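Local coordinates for putative lipoprotein (Campylobacter jejuni subsp. jejuni, PDB 4GIO) that is of unknown function but is probably anchored to the membrane as a lipoprotein and folds as a variant of the immunoglobulin beta sandwich, at residues A[40-54]-A[75-89]. Sequence-based numbering, arbitrary orientation.
Sequences FEVILRSTFAKDVIY and QALRIPAGQEVILRK
Tyr54 is held between Gln75, its strand partner, and Leu87 of the facing sheet, with Lys89 at its edge. Its CG sits between the backbone N and the carbonyl carbon (chi1 70°), which sends the ring over Gln75. Gln75 CB makes a CH-pi contact 3.7 Å from the centroid of the Tyr54 ring, offset toward the rim, while Leu87 CD2 stands over the centre of the opposite face. Lys89 NZ, in the ring plane, donates a 2.8 Å hydrogen bond to Tyr54 OH and also forms a salt bridge with Glu72. Lys89 CB, 26° off the ring normal, makes a CH-pi contact with Phe40, so the lysine stem serves as an apolar group and its tip as a charge. Leu44 CD1 meets Leu77 CD2 at 3.8 Å and also Ile79 CD1, packing sheet against sheet with no polar group to satisfy.

Backbone bonds pair 40-44 with 85-89 and 50-54 with 75-79, both antiparallel. Between them, Gly82 N bonds to Ser46 O (2.8 Å); Gly82 is third in the type II turn Pro80-Gln83, where positive phi (53°) favours glycine.

On the outer faces, Arg78 NH1 forms a salt bridge with Asp51 OD2 (2.9 Å), and Ile43 CG1 lies beside Ile86 CD1.

Two antiparallel pairs in facing sheets, joined through 45-49 and 80-84, fit an immunoglobulin-like sandwich; the tyrosine-lysine bond adds a directional polar link at the edge of a largely aliphatic core.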
ATOM      1  N   PHE A  40      -3.113   1.870  -7.087  1.00 17.76           N
ATOM      2  CA  PHE A  40      -3.815   0.991  -6.152  1.00 17.30           C
ATOM      3  C   PHE A  40      -4.439   1.808  -5.058  1.00 19.22           C
ATOM      4  O   PHE A  40      -3.992   2.949  -4.792  1.00 17.70           O
ATOM      5  CB  PHE A  40      -2.939  -0.171  -5.631  1.00 17.14           C
ATOM      6  CG  PHE A  40      -1.821   0.239  -4.698  1.00 18.80           C
ATOM      7  CD1 PHE A  40      -2.080   0.519  -3.343  1.00 14.95           C
ATOM      8  CD2 PHE A  40      -0.493   0.335  -5.170  1.00 18.86           C
ATOM      9  CE1 PHE A  40      -1.046   0.874  -2.473  1.00 16.11           C
ATOM     10  CE2 PHE A  40       0.610   0.695  -4.295  1.00 14.03           C
ATOM     11  CZ  PHE A  40       0.302   0.949  -2.924  1.00 16.24           C
ATOM     12  N   GLU A  41      -5.474   1.234  -4.413  1.00 20.44           N
ATOM     13  CA  GLU A  41      -6.163   1.892  -3.269  1.00 22.58           C
ATOM     14  C   GLU A  41      -6.320   0.872  -2.190  1.00 21.66           C
ATOM     15  O   GLU A  41      -6.771  -0.245  -2.474  1.00 22.03           O
ATOM     16  CB  GLU A  41      -7.570   2.363  -3.625  1.00 24.62           C
ATOM     17  CG  GLU A  41      -7.582   3.674  -4.373  1.00 30.77           C
ATOM     18  CD  GLU A  41      -9.012   4.123  -4.855  1.00 41.14           C
ATOM     19  OE1 GLU A  41      -9.081   5.098  -5.679  1.00 42.09           O
ATOM     20  OE2 GLU A  41     -10.038   3.519  -4.407  1.00 39.59           O
ATOM     21  N   VAL A  42      -5.888   1.203  -0.984  1.00 20.06           N
ATOM     22  CA  VAL A  42      -6.022   0.265   0.128  1.00 19.87           C
ATOM     23  C   VAL A  42      -6.893   1.028   1.135  1.00 20.13           C
ATOM     24  O   VAL A  42      -6.618   2.184   1.430  1.00 20.05           O
ATOM     25  CB  VAL A  42      -4.671  -0.122   0.707  1.00 20.42           C
ATOM     26  CG1 VAL A  42      -4.801  -1.058   1.980  1.00 18.46           C
ATOM     27  CG2 VAL A  42      -3.769  -0.821  -0.381  1.00 20.17           C
ATOM     28  N   ILE A  43      -7.940   0.390   1.648  1.00 19.11           N
ATOM     29  CA  ILE A  43      -8.790   1.053   2.625  1.00 19.83           C
ATOM     30  C   ILE A  43      -8.413   0.457   3.996  1.00 18.78           C
ATOM     31  O   ILE A  43      -8.352  -0.768   4.157  1.00 17.74           O
ATOM     32  CB  ILE A  43     -10.281   0.843   2.332  1.00 21.58           C
ATOM     33  CG1 ILE A  43     -10.612   1.454   0.975  1.00 24.84           C
ATOM     34  CG2 ILE A  43     -11.157   1.519   3.483  1.00 23.85           C
ATOM     35  CD1 ILE A  43     -11.982   1.123   0.461  1.00 30.82           C
ATOM     36  N   LEU A  44      -8.152   1.351   4.950  1.00 17.65           N
ATOM     37  CA  LEU A  44      -7.728   0.983   6.300  1.00 18.69           C
ATOM     38  C   LEU A  44      -8.785   1.481   7.294  1.00 18.37           C
ATOM     39  O   LEU A  44      -9.426   2.505   7.040  1.00 18.19           O
ATOM     40  CB  LEU A  44      -6.374   1.616   6.631  1.00 18.09           C
ATOM     41  CG  LEU A  44      -5.245   1.268   5.618  1.00 21.17           C
ATOM     42  CD1 LEU A  44      -4.028   2.072   5.869  1.00 22.41           C
ATOM     43  CD2 LEU A  44      -4.852  -0.236   5.627  1.00 20.06           C
ATOM     44  N   ARG A  45      -9.003   0.731   8.371  1.00 19.37           N
ATOM     45  CA  ARG A  45      -9.757   1.271   9.537  1.00 21.77           C
ATOM     46  C   ARG A  45      -9.474   0.583  10.860  1.00 20.52           C
ATOM     47  O   ARG A  45      -9.229  -0.635  10.928  1.00 19.72           O
ATOM     48  CB  ARG A  45     -11.278   1.439   9.374  1.00 22.63           C
ATOM     49  CG  ARG A  45     -11.964   0.557   8.435  1.00 30.18           C
ATOM     50  CD  ARG A  45     -13.515   0.464   8.805  1.00 36.47           C
ATOM     51  NE  ARG A  45     -14.429   1.351   8.092  1.00 42.59           N
ATOM     52  CZ  ARG A  45     -14.938   2.460   8.627  1.00 42.77           C
ATOM     53  NH1 ARG A  45     -15.767   3.201   7.940  1.00 39.84           N
ATOM     54  NH2 ARG A  45     -14.594   2.817   9.852  1.00 43.47           N
ATOM     55  N   SER A  46      -9.555   1.391  11.900  1.00 20.51           N
ATOM     56  CA  SER A  46      -9.129   0.973  13.206  1.00 22.15           C
ATOM     57  C   SER A  46     -10.059   1.582  14.226  1.00 21.86           C
ATOM     58  O   SER A  46     -10.471   2.728  14.080  1.00 20.33           O
ATOM     59  CB  SER A  46      -7.726   1.523  13.441  1.00 21.10           C
ATOM     60  OG  SER A  46      -7.310   1.130  14.742  1.00 25.50           O
ATOM     61  N   THR A  47     -10.367   0.818  15.265  1.00 23.40           N
ATOM     62  CA  THR A  47     -11.191   1.380  16.312  1.00 25.97           C
ATOM     63  C   THR A  47     -10.531   2.558  17.013  1.00 24.02           C
ATOM     64  O   THR A  47     -11.166   3.579  17.272  1.00 26.29           O
ATOM     65  CB  THR A  47     -11.522   0.359  17.391  1.00 27.52           C
ATOM     66  OG1 THR A  47     -11.587  -0.975  16.832  1.00 33.07           O
ATOM     67  CG2 THR A  47     -12.832   0.828  18.063  1.00 28.43           C
ATOM     68  N   PHE A  48      -9.244   2.429  17.266  1.00 23.30           N
ATOM     69  CA  PHE A  48      -8.423   3.419  17.934  1.00 22.72           C
ATOM     70  C   PHE A  48      -7.486   4.059  16.957  1.00 23.13           C
ATOM     71  O   PHE A  48      -6.997   3.419  16.013  1.00 24.49           O
ATOM     72  CB  PHE A  48      -7.556   2.710  18.978  1.00 22.18           C
ATOM     73  CG  PHE A  48      -8.345   1.917  19.954  1.00 24.50           C
ATOM     74  CD1 PHE A  48      -9.436   2.527  20.629  1.00 25.64           C
ATOM     75  CD2 PHE A  48      -7.982   0.608  20.267  1.00 24.43           C
ATOM     76  CE1 PHE A  48     -10.179   1.833  21.571  1.00 29.07           C
ATOM     77  CE2 PHE A  48      -8.720  -0.105  21.214  1.00 26.99           C
ATOM     78  CZ  PHE A  48      -9.824   0.505  21.860  1.00 28.81           C
ATOM     79  N   ALA A  49      -7.187   5.310  17.207  1.00 23.74           N
ATOM     80  CA  ALA A  49      -6.268   6.059  16.381  1.00 24.18           C
ATOM     81  C   ALA A  49      -4.887   5.355  16.387  1.00 24.82           C
ATOM     82  O   ALA A  49      -4.419   4.903  17.414  1.00 23.90           O
ATOM     83  CB  ALA A  49      -6.161   7.477  16.912  1.00 24.81           C
ATOM     84  N   LYS A  50      -4.264   5.213  15.229  1.00 25.14           N
ATOM     85  CA  LYS A  50      -2.964   4.537  15.173  1.00 26.43           C
ATOM     86  C   LYS A  50      -2.047   5.313  14.246  1.00 25.25           C
ATOM     87  O   LYS A  50      -2.512   5.785  13.201  1.00 24.18           O
ATOM     88  CB  LYS A  50      -3.134   3.184  14.492  1.00 27.52           C
ATOM     89  CG  LYS A  50      -3.050   1.995  15.382  1.00 33.86           C
ATOM     90  CD  LYS A  50      -4.425   1.389  15.437  1.00 40.34           C
ATOM     91  CE  LYS A  50      -4.411  -0.096  15.698  1.00 41.34           C
ATOM     92  NZ  LYS A  50      -3.977  -0.344  17.100  1.00 43.75           N
ATOM     93  N   ASP A  51      -0.765   5.385  14.589  1.00 23.42           N
ATOM     94  CA  ASP A  51       0.204   5.918  13.664  1.00 23.78           C
ATOM     95  C   ASP A  51       0.910   4.677  13.097  1.00 20.97           C
ATOM     96  O   ASP A  51       1.377   3.808  13.834  1.00 21.57           O
ATOM     97  CB  ASP A  51       1.217   6.870  14.315  1.00 23.89           C
ATOM     98  CG  ASP A  51       0.617   8.253  14.647  1.00 30.72           C
ATOM     99  OD1 ASP A  51      -0.130   8.844  13.820  1.00 33.19           O
ATOM    100  OD2 ASP A  51       0.831   8.708  15.777  1.00 34.62           O
ATOM    101  N   VAL A  52       0.946   4.616  11.783  1.00 20.63           N
ATOM    102  CA  VAL A  52       1.662   3.555  11.117  1.00 19.01           C
ATOM    103  C   VAL A  52       2.676   4.043  10.123  1.00 18.68           C
ATOM    104  O   VAL A  52       2.685   5.223   9.723  1.00 19.28           O
ATOM    105  CB  VAL A  52       0.676   2.589  10.415  1.00 18.05           C
ATOM    106  CG1 VAL A  52      -0.307   2.113  11.436  1.00 16.41           C
ATOM    107  CG2 VAL A  52      -0.004   3.289   9.230  1.00 16.89           C
ATOM    108  N   ILE A  53       3.560   3.118   9.733  1.00 17.89           N
ATOM    109  CA  ILE A  53       4.593   3.446   8.752  1.00 17.87           C
ATOM    110  C   ILE A  53       4.461   2.439   7.628  1.00 15.91           C
ATOM    111  O   ILE A  53       4.426   1.262   7.890  1.00 16.68           O
ATOM    112  CB  ILE A  53       6.018   3.422   9.374  1.00 17.51           C
ATOM    113  CG1 ILE A  53       6.246   4.695  10.226  1.00 21.73           C
ATOM    114  CG2 ILE A  53       7.095   3.281   8.261  1.00 19.91           C
ATOM    115  CD1 ILE A  53       7.361   4.502  11.267  1.00 28.86           C
ATOM    116  N   TYR A  54       4.326   2.901   6.386  1.00 16.01           N
ATOM    117  CA  TYR A  54       4.181   1.964   5.244  1.00 15.23           C
ATOM    118  C   TYR A  54       5.319   2.047   4.193  1.00 15.62           C
ATOM    119  O   TYR A  54       6.018   3.089   4.085  1.00 16.23           O
ATOM    120  CB  TYR A  54       2.834   2.141   4.592  1.00 15.52           C
ATOM    121  CG  TYR A  54       2.623   3.387   3.835  1.00 15.18           C
ATOM    122  CD1 TYR A  54       3.004   3.486   2.512  1.00 15.08           C
ATOM    123  CD2 TYR A  54       2.019   4.522   4.448  1.00 18.95           C
ATOM    124  CE1 TYR A  54       2.779   4.692   1.792  1.00 17.68           C
ATOM    125  CE2 TYR A  54       1.751   5.694   3.743  1.00 16.75           C
ATOM    126  CZ  TYR A  54       2.140   5.774   2.425  1.00 19.53           C
ATOM    127  OH  TYR A  54       1.955   6.896   1.724  1.00 18.88           O
ATOM    128  N   GLN A  75       6.944   5.821   4.756  1.00 22.10           N
ATOM    129  CA  GLN A  75       6.039   6.979   4.905  1.00 22.14           C
ATOM    130  C   GLN A  75       5.212   6.810   6.153  1.00 22.04           C
ATOM    131  O   GLN A  75       4.676   5.728   6.411  1.00 21.39           O
ATOM    132  CB  GLN A  75       5.081   7.042   3.735  1.00 22.04           C
ATOM    133  CG  GLN A  75       5.782   7.178   2.408  1.00 25.71           C
ATOM    134  CD  GLN A  75       6.349   8.573   2.257  1.00 31.33           C
ATOM    135  OE1 GLN A  75       5.592   9.561   2.317  1.00 32.94           O
ATOM    136  NE2 GLN A  75       7.674   8.673   2.047  1.00 26.53           N
ATOM    137  N   ALA A  76       4.999   7.891   6.887  1.00 21.41           N
ATOM    138  CA  ALA A  76       4.104   7.816   8.061  1.00 21.67           C
ATOM    139  C   ALA A  76       2.702   8.083   7.641  1.00 21.52           C
ATOM    140  O   ALA A  76       2.427   8.840   6.665  1.00 20.46           O
ATOM    141  CB  ALA A  76       4.524   8.851   9.148  1.00 22.43           C
ATOM    142  N   LEU A  77       1.775   7.475   8.377  1.00 22.12           N
ATOM    143  CA  LEU A  77       0.391   7.669   8.081  1.00 21.86           C
ATOM    144  C   LEU A  77      -0.367   7.598   9.379  1.00 22.17           C
ATOM    145  O   LEU A  77      -0.160   6.671  10.180  1.00 21.70           O
ATOM    146  CB  LEU A  77      -0.121   6.628   7.094  1.00 21.66           C
ATOM    147  CG  LEU A  77      -1.632   6.557   6.849  1.00 23.58           C
ATOM    148  CD1 LEU A  77      -2.189   7.795   6.072  1.00 27.11           C
ATOM    149  CD2 LEU A  77      -2.023   5.243   6.072  1.00 20.47           C
ATOM    150  N   ARG A  78      -1.245   8.595   9.582  1.00 23.10           N
ATOM    151  CA  ARG A  78      -2.135   8.642  10.732  1.00 24.20           C
ATOM    152  C   ARG A  78      -3.487   8.000  10.390  1.00 23.06           C
ATOM    153  O   ARG A  78      -4.161   8.409   9.439  1.00 22.93           O
ATOM    154  CB  ARG A  78      -2.379  10.084  11.166  1.00 25.18           C
ATOM    155  CG  ARG A  78      -3.376  10.183  12.314  1.00 30.71           C
ATOM    156  CD  ARG A  78      -2.648  10.002  13.618  1.00 39.01           C
ATOM    157  NE  ARG A  78      -3.517  10.217  14.774  1.00 43.32           N
ATOM    158  CZ  ARG A  78      -3.145  10.018  16.035  1.00 46.50           C
ATOM    159  NH1 ARG A  78      -1.924   9.603  16.321  1.00 47.02           N
ATOM    160  NH2 ARG A  78      -4.000  10.237  17.018  1.00 46.72           N
ATOM    161  N   ILE A  79      -3.891   6.981  11.135  1.00 22.67           N
ATOM    162  CA  ILE A  79      -5.246   6.401  10.964  1.00 21.71           C
ATOM    163  C   ILE A  79      -6.109   6.896  12.163  1.00 23.26           C
ATOM    164  O   ILE A  79      -5.864   6.472  13.313  1.00 21.13           O
ATOM    165  CB  ILE A  79      -5.183   4.858  10.926  1.00 22.39           C
ATOM    166  CG1 ILE A  79      -4.268   4.414   9.750  1.00 22.63           C
ATOM    167  CG2 ILE A  79      -6.526   4.262  10.689  1.00 21.37           C
ATOM    168  CD1 ILE A  79      -3.941   2.962   9.844  1.00 28.67           C
ATOM    169  N   PRO A  80      -7.018   7.863  11.924  1.00 24.25           N
ATOM    170  CA  PRO A  80      -7.922   8.395  13.011  1.00 24.68           C
ATOM    171  C   PRO A  80      -8.876   7.334  13.513  1.00 24.49           C
ATOM    172  O   PRO A  80      -9.241   6.438  12.775  1.00 24.81           O
ATOM    173  CB  PRO A  80      -8.714   9.524  12.311  1.00 24.73           C
ATOM    174  CG  PRO A  80      -7.815   9.982  11.178  1.00 26.33           C
ATOM    175  CD  PRO A  80      -7.169   8.655  10.686  1.00 25.87           C
ATOM    176  N   ALA A  81      -9.229   7.402  14.791  1.00 23.64           N
ATOM    177  CA  ALA A  81     -10.206   6.487  15.335  1.00 24.28           C
ATOM    178  C   ALA A  81     -11.545   6.340  14.532  1.00 24.37           C
ATOM    179  O   ALA A  81     -12.237   7.299  14.274  1.00 24.48           O
ATOM    180  CB  ALA A  81     -10.463   6.823  16.867  1.00 24.37           C
ATOM    181  N   GLY A  82     -11.881   5.112  14.156  1.00 25.96           N
ATOM    182  CA  GLY A  82     -13.105   4.816  13.415  1.00 29.59           C
ATOM    183  C   GLY A  82     -13.462   5.555  12.126  1.00 31.01           C
ATOM    184  O   GLY A  82     -14.611   5.479  11.703  1.00 32.23           O
ATOM    185  N   GLN A  83     -12.503   6.276  11.523  1.00 31.46           N
ATOM    186  CA  GLN A  83     -12.657   6.971  10.222  1.00 31.22           C
ATOM    187  C   GLN A  83     -12.010   6.051   9.152  1.00 30.13           C
ATOM    188  O   GLN A  83     -10.886   5.612   9.322  1.00 28.09           O
ATOM    189  CB  GLN A  83     -11.828   8.271  10.194  1.00 32.20           C
ATOM    190  CG  GLN A  83     -12.496   9.656  10.562  1.00 40.14           C
ATOM    191  CD  GLN A  83     -11.584  10.869  10.137  1.00 47.11           C
ATOM    192  OE1 GLN A  83     -10.992  10.848   9.047  1.00 48.96           O
ATOM    193  NE2 GLN A  83     -11.469  11.899  11.001  1.00 45.89           N
ATOM    194  N   GLU A  84     -12.699   5.800   8.045  1.00 29.15           N
ATOM    195  CA  GLU A  84     -12.085   5.108   6.901  1.00 29.17           C
ATOM    196  C   GLU A  84     -10.946   5.917   6.315  1.00 26.71           C
ATOM    197  O   GLU A  84     -11.089   7.090   6.115  1.00 27.50           O
ATOM    198  CB  GLU A  84     -13.144   4.817   5.858  1.00 30.37           C
ATOM    199  CG  GLU A  84     -12.700   4.110   4.655  1.00 35.57           C
ATOM    200  CD  GLU A  84     -13.876   3.844   3.705  1.00 42.83           C
ATOM    201  OE1 GLU A  84     -14.690   2.914   3.972  1.00 45.47           O
ATOM    202  OE2 GLU A  84     -13.979   4.576   2.697  1.00 43.29           O
ATOM    203  N   VAL A  85      -9.783   5.298   6.084  1.00 25.90           N
ATOM    204  CA  VAL A  85      -8.604   5.991   5.482  1.00 23.79           C
ATOM    205  C   VAL A  85      -8.324   5.278   4.132  1.00 23.97           C
ATOM    206  O   VAL A  85      -8.210   4.046   4.091  1.00 23.26           O
ATOM    207  CB  VAL A  85      -7.342   5.921   6.425  1.00 25.50           C
ATOM    208  CG1 VAL A  85      -6.039   6.344   5.711  1.00 25.93           C
ATOM    209  CG2 VAL A  85      -7.529   6.790   7.705  1.00 22.70           C
ATOM    210  N   ILE A  86      -8.245   6.042   3.038  1.00 22.10           N
ATOM    211  CA  ILE A  86      -8.057   5.465   1.728  1.00 23.29           C
ATOM    212  C   ILE A  86      -6.599   5.758   1.319  1.00 23.30           C
ATOM    213  O   ILE A  86      -6.228   6.913   1.161  1.00 25.22           O
ATOM    214  CB  ILE A  86      -9.032   6.090   0.725  1.00 24.94           C
ATOM    215  CG1 ILE A  86     -10.487   5.929   1.222  1.00 26.58           C
ATOM    216  CG2 ILE A  86      -8.855   5.469  -0.653  1.00 25.45           C
ATOM    217  CD1 ILE A  86     -11.397   4.948   0.374  1.00 33.48           C
ATOM    218  N   LEU A  87      -5.770   4.728   1.236  1.00 21.61           N
ATOM    219  CA  LEU A  87      -4.358   4.922   0.831  1.00 23.13           C
ATOM    220  C   LEU A  87      -4.284   4.673  -0.698  1.00 21.57           C
ATOM    221  O   LEU A  87      -4.547   3.549  -1.199  1.00 20.37           O
ATOM    222  CB  LEU A  87      -3.409   3.985   1.634  1.00 22.18           C
ATOM    223  CG  LEU A  87      -1.927   4.072   1.261  1.00 23.57           C
ATOM    224  CD1 LEU A  87      -1.377   5.475   1.458  1.00 25.35           C
ATOM    225  CD2 LEU A  87      -1.073   3.003   1.976  1.00 25.88           C
ATOM    226  N   ARG A  88      -3.954   5.719  -1.420  1.00 20.21           N
ATOM    227  CA  ARG A  88      -3.937   5.656  -2.871  1.00 20.93           C
ATOM    228  C   ARG A  88      -2.547   5.937  -3.459  1.00 20.12           C
ATOM    229  O   ARG A  88      -1.941   6.962  -3.138  1.00 19.83           O
ATOM    230  CB  ARG A  88      -4.997   6.643  -3.392  1.00 22.53           C
ATOM    231  CG  ARG A  88      -5.179   6.586  -4.915  1.00 29.96           C
ATOM    232  CD  ARG A  88      -6.602   7.058  -5.361  1.00 43.03           C
ATOM    233  NE  ARG A  88      -6.813   8.502  -5.223  1.00 51.54           N
ATOM    234  CZ  ARG A  88      -7.440   9.088  -4.202  1.00 55.23           C
ATOM    235  NH1 ARG A  88      -7.936   8.363  -3.191  1.00 54.17           N
ATOM    236  NH2 ARG A  88      -7.553  10.410  -4.196  1.00 55.97           N
ATOM    237  N   LYS A  89      -1.999   5.021  -4.271  1.00 17.77           N
ATOM    238  CA  LYS A  89      -0.640   5.235  -4.788  1.00 16.88           C
ATOM    239  C   LYS A  89      -0.596   4.985  -6.256  1.00 15.65           C
ATOM    240  O   LYS A  89      -1.333   4.175  -6.759  1.00 16.11           O
ATOM    241  CB  LYS A  89       0.387   4.250  -4.168  1.00 16.70           C
ATOM    242  CG  LYS A  89       0.513   4.371  -2.649  1.00 17.37           C
ATOM    243  CD  LYS A  89       0.836   5.723  -2.184  1.00 24.46           C
ATOM    244  CE  LYS A  89       2.247   6.132  -2.075  1.00 22.92           C
ATOM    245  NZ  LYS A  89       2.376   7.272  -1.030  1.00 21.20           N
TER
HETATM  246  O   HOH W   1     -15.582   6.471   7.661  1.00 32.40           O
HETATM  247  O   HOH W   2      -9.947   4.139  11.333  1.00 20.12           O